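Long-range contact in malate dehydrogenase (Entamoeba histolytica, PDB 3I0P), which probably catalyses the NAD-dependent interconversion of malate and oxaloacetate: residues Ala108-Thr122 against Phe280-Cys293. Sequence-based numbering, arbitrary orientation.
Sequences AKKYGMGMVVVRNST and FSLGHFFIAINVEC
Val116 and Phe286 form one hydrogen-bonded pair of an antiparallel ladder that joins strands 113-119 and 282-290 (173° between them) as neighbours inside the mixed sheet of the subunit. Val116 N donates to Phe286 O at 2.9 Å, and matching pairs at Gly114-Ala288 and Val118-His284 repeat the pattern. On the face carrying Met115, the thioether chain runs extended with CG opposite the backbone N (chi1 -180°), and its SD lies 3.8 Å from Ile287 CG1; Met257 of helix 244-259 packs on both side chains. Met113 and Met115 also meet Met115 and Met113 of the second subunit. On the other face, Val118 CG2 meets the edge of the Phe286 ring in its plane, 4.0 Å from CE2. A G1 beta bulge, where Asn120, with positive phi, and Ser121 both face Leu282, shifts the register by one before the pair Ser121-Leu282. At the bulge, Ser121 OG and His284 NE2 share a hydrogen bond of 2.9 Å, while Thr122 O takes a weak one from NE2 at the ring edge. Thr145 bonds His284 ND1 and Phe124 stacks on the ring, limiting its rotation, and Asn96 also bonds Ser121 OG. Leu282 lies about 6 Å by its side chain from the bound NAD.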
# COMPACT_ATOMS: atom_id res chain seq x y z
N ALA A 108 12.21 -11.54 -13.13
CA ALA A 108 11.85 -12.23 -11.89
C ALA A 108 12.04 -13.73 -12.07
O ALA A 108 12.55 -14.40 -11.17
CB ALA A 108 10.42 -11.90 -11.45
N LYS A 109 11.66 -14.23 -13.24
CA LYS A 109 11.80 -15.65 -13.58
C LYS A 109 13.26 -16.10 -13.59
O LYS A 109 13.57 -17.23 -13.22
CB LYS A 109 11.16 -15.93 -14.93
CG LYS A 109 9.64 -15.81 -14.95
CD LYS A 109 8.99 -16.91 -14.14
CE LYS A 109 7.61 -17.20 -14.66
NZ LYS A 109 6.92 -18.17 -13.78
N LYS A 110 14.15 -15.21 -14.00
CA LYS A 110 15.57 -15.54 -14.06
C LYS A 110 16.30 -15.35 -12.72
O LYS A 110 17.20 -16.13 -12.41
CB LYS A 110 16.26 -14.75 -15.17
CG LYS A 110 17.57 -15.36 -15.64
CD LYS A 110 18.24 -14.48 -16.68
CE LYS A 110 19.74 -14.83 -16.81
NZ LYS A 110 20.34 -14.16 -18.00
N TYR A 111 15.91 -14.34 -11.93
CA TYR A 111 16.65 -13.98 -10.70
C TYR A 111 15.85 -14.01 -9.42
O TYR A 111 16.42 -13.99 -8.33
CB TYR A 111 17.28 -12.60 -10.84
CG TYR A 111 18.30 -12.49 -11.94
CD1 TYR A 111 17.96 -11.92 -13.16
CD2 TYR A 111 19.61 -12.95 -11.76
CE1 TYR A 111 18.89 -11.81 -14.19
CE2 TYR A 111 20.55 -12.85 -12.78
CZ TYR A 111 20.18 -12.28 -13.99
OH TYR A 111 21.10 -12.17 -15.02
N GLY A 112 14.52 -14.03 -9.53
CA GLY A 112 13.64 -14.05 -8.36
C GLY A 112 12.77 -12.81 -8.28
O GLY A 112 11.61 -12.88 -7.89
N MET A 113 13.34 -11.67 -8.66
CA MET A 113 12.62 -10.40 -8.64
C MET A 113 12.98 -9.51 -9.81
O MET A 113 14.06 -9.62 -10.38
CB MET A 113 12.89 -9.67 -7.33
CG MET A 113 12.34 -10.41 -6.13
SD MET A 113 12.86 -9.62 -4.63
CE MET A 113 11.60 -8.34 -4.47
N GLY A 114 12.06 -8.61 -10.15
CA GLY A 114 12.26 -7.67 -11.23
C GLY A 114 11.52 -6.39 -10.97
O GLY A 114 10.40 -6.40 -10.44
N MET A 115 12.14 -5.27 -11.34
CA MET A 115 11.50 -3.96 -11.27
C MET A 115 11.86 -3.10 -12.47
O MET A 115 13.04 -2.89 -12.78
CB MET A 115 11.87 -3.22 -9.98
CG MET A 115 11.21 -1.85 -9.87
SD MET A 115 11.14 -1.24 -8.18
CE MET A 115 10.33 0.34 -8.44
N VAL A 116 10.84 -2.61 -13.15
CA VAL A 116 11.06 -1.75 -14.28
C VAL A 116 10.31 -0.47 -14.04
O VAL A 116 9.13 -0.50 -13.66
CB VAL A 116 10.61 -2.42 -15.59
CG1 VAL A 116 10.61 -1.43 -16.73
CG2 VAL A 116 11.52 -3.59 -15.90
N VAL A 117 10.99 0.66 -14.22
CA VAL A 117 10.34 1.97 -14.09
C VAL A 117 10.31 2.71 -15.42
O VAL A 117 11.13 2.46 -16.30
CB VAL A 117 10.96 2.85 -12.95
CG1 VAL A 117 10.75 2.18 -11.60
CG2 VAL A 117 12.44 3.11 -13.20
N VAL A 118 9.35 3.62 -15.57
CA VAL A 118 9.15 4.32 -16.84
C VAL A 118 9.03 5.82 -16.60
O VAL A 118 8.34 6.25 -15.66
CB VAL A 118 7.87 3.83 -17.58
CG1 VAL A 118 7.71 4.54 -18.90
CG2 VAL A 118 7.91 2.31 -17.79
N ARG A 119 9.71 6.60 -17.43
CA ARG A 119 9.49 8.05 -17.55
C ARG A 119 8.98 8.43 -18.96
O ARG A 119 9.08 7.62 -19.90
CB ARG A 119 10.76 8.84 -17.22
CG ARG A 119 11.83 8.84 -18.31
CD ARG A 119 12.80 10.03 -18.21
NE ARG A 119 13.95 9.81 -19.08
CZ ARG A 119 15.13 9.33 -18.68
NH1 ARG A 119 15.37 9.03 -17.40
NH2 ARG A 119 16.10 9.16 -19.57
N ASN A 120 8.46 9.65 -19.10
CA ASN A 120 8.04 10.20 -20.40
C ASN A 120 7.05 9.25 -21.10
O ASN A 120 7.23 8.85 -22.25
CB ASN A 120 9.29 10.54 -21.25
CG ASN A 120 8.95 11.11 -22.65
OD1 ASN A 120 7.99 11.85 -22.84
ND2 ASN A 120 9.78 10.75 -23.62
N SER A 121 6.02 8.87 -20.35
CA SER A 121 4.96 8.00 -20.83
C SER A 121 3.62 8.74 -20.75
O SER A 121 3.56 9.91 -20.37
CB SER A 121 4.91 6.72 -20.01
OG SER A 121 4.02 5.77 -20.57
N THR A 122 2.54 8.05 -21.12
CA THR A 122 1.21 8.64 -21.10
C THR A 122 0.25 7.73 -20.34
O THR A 122 0.67 6.70 -19.81
CB THR A 122 0.68 8.92 -22.53
OG1 THR A 122 0.70 7.72 -23.30
CG2 THR A 122 1.54 9.99 -23.22
N PHE A 280 0.86 15.30 -21.84
CA PHE A 280 0.93 14.79 -20.46
C PHE A 280 2.01 13.73 -20.37
O PHE A 280 1.82 12.63 -20.89
CB PHE A 280 -0.40 14.20 -19.99
CG PHE A 280 -1.45 15.24 -19.71
CD1 PHE A 280 -1.36 16.06 -18.58
CD2 PHE A 280 -2.53 15.40 -20.56
CE1 PHE A 280 -2.33 17.02 -18.31
CE2 PHE A 280 -3.51 16.35 -20.31
CZ PHE A 280 -3.42 17.16 -19.19
N SER A 281 3.13 14.06 -19.73
CA SER A 281 4.26 13.15 -19.59
C SER A 281 4.34 12.65 -18.14
O SER A 281 4.48 13.45 -17.22
CB SER A 281 5.55 13.82 -20.05
OG SER A 281 6.68 12.99 -19.90
N LEU A 282 4.25 11.33 -17.98
CA LEU A 282 4.01 10.65 -16.69
C LEU A 282 5.04 9.55 -16.41
O LEU A 282 5.77 9.13 -17.31
CB LEU A 282 2.64 9.96 -16.71
CG LEU A 282 1.34 10.74 -16.83
CD1 LEU A 282 0.22 9.77 -17.09
CD2 LEU A 282 1.05 11.52 -15.60
N GLY A 283 5.06 9.07 -15.17
CA GLY A 283 5.86 7.92 -14.80
C GLY A 283 5.01 6.73 -14.36
O GLY A 283 3.82 6.90 -14.00
N HIS A 284 5.62 5.55 -14.39
CA HIS A 284 5.01 4.29 -13.95
C HIS A 284 6.08 3.42 -13.31
O HIS A 284 7.27 3.56 -13.62
CB HIS A 284 4.47 3.47 -15.13
CG HIS A 284 3.74 4.26 -16.19
ND1 HIS A 284 2.75 5.17 -15.90
CD2 HIS A 284 3.81 4.19 -17.54
CE1 HIS A 284 2.26 5.66 -17.03
NE2 HIS A 284 2.89 5.07 -18.04
N PHE A 285 5.67 2.50 -12.44
CA PHE A 285 6.56 1.45 -11.94
C PHE A 285 5.88 0.09 -11.98
O PHE A 285 4.64 0.00 -11.88
CB PHE A 285 7.05 1.73 -10.51
CG PHE A 285 5.99 1.61 -9.46
CD1 PHE A 285 5.86 0.44 -8.72
CD2 PHE A 285 5.12 2.67 -9.19
CE1 PHE A 285 4.89 0.31 -7.72
CE2 PHE A 285 4.14 2.56 -8.20
CZ PHE A 285 4.02 1.38 -7.46
N PHE A 286 6.69 -0.96 -12.13
CA PHE A 286 6.20 -2.33 -12.24
C PHE A 286 7.14 -3.28 -11.51
O PHE A 286 8.33 -3.35 -11.85
CB PHE A 286 6.07 -2.75 -13.71
CG PHE A 286 5.27 -1.79 -14.53
CD1 PHE A 286 3.88 -1.85 -14.52
CD2 PHE A 286 5.90 -0.83 -15.30
CE1 PHE A 286 3.12 -0.97 -15.27
CE2 PHE A 286 5.15 0.06 -16.06
CZ PHE A 286 3.75 -0.01 -16.03
N ILE A 287 6.60 -3.98 -10.52
CA ILE A 287 7.36 -4.93 -9.72
C ILE A 287 6.79 -6.33 -9.92
O ILE A 287 5.58 -6.52 -9.89
CB ILE A 287 7.31 -4.57 -8.21
CG1 ILE A 287 7.93 -3.20 -7.95
CG2 ILE A 287 7.99 -5.65 -7.34
CD1 ILE A 287 7.92 -2.81 -6.49
N ALA A 288 7.68 -7.30 -10.12
CA ALA A 288 7.30 -8.71 -10.20
C ALA A 288 8.14 -9.57 -9.25
O ALA A 288 9.36 -9.45 -9.20
CB ALA A 288 7.43 -9.20 -11.62
N ILE A 289 7.46 -10.42 -8.48
CA ILE A 289 8.11 -11.28 -7.50
C ILE A 289 7.79 -12.73 -7.86
O ILE A 289 6.63 -13.12 -7.90
CB ILE A 289 7.63 -10.99 -6.06
CG1 ILE A 289 8.04 -9.58 -5.64
CG2 ILE A 289 8.13 -12.05 -5.08
CD1 ILE A 289 7.19 -9.03 -4.55
N ASN A 290 8.83 -13.52 -8.10
CA ASN A 290 8.66 -14.91 -8.50
C ASN A 290 8.37 -15.80 -7.30
O ASN A 290 9.25 -16.08 -6.50
CB ASN A 290 9.90 -15.40 -9.25
CG ASN A 290 9.71 -16.77 -9.87
OD1 ASN A 290 8.59 -17.29 -9.94
ND2 ASN A 290 10.80 -17.36 -10.34
N VAL A 291 7.11 -16.23 -7.20
CA VAL A 291 6.64 -17.06 -6.10
C VAL A 291 7.46 -18.35 -5.90
O VAL A 291 7.87 -18.68 -4.77
CB VAL A 291 5.13 -17.38 -6.25
CG1 VAL A 291 4.71 -18.55 -5.36
CG2 VAL A 291 4.28 -16.14 -5.97
N GLU A 292 7.73 -19.07 -7.00
CA GLU A 292 8.37 -20.38 -6.92
C GLU A 292 9.78 -20.34 -6.30
O GLU A 292 10.29 -21.37 -5.86
CB GLU A 292 8.30 -21.14 -8.26
CG GLU A 292 9.34 -20.73 -9.33
CD GLU A 292 8.98 -21.20 -10.76
OE1 GLU A 292 8.12 -22.11 -10.89
OE2 GLU A 292 9.55 -20.65 -11.74
N CYS A 293 10.38 -19.15 -6.23
CA CYS A 293 11.63 -18.94 -5.47
C CYS A 293 11.47 -19.14 -3.96
O CYS A 293 12.45 -19.39 -3.25
CB CYS A 293 12.18 -17.54 -5.72
SG CYS A 293 12.87 -17.30 -7.36
O HOH W 1 8.06 12.19 -17.52
O HOH W 2 5.28 11.30 -22.45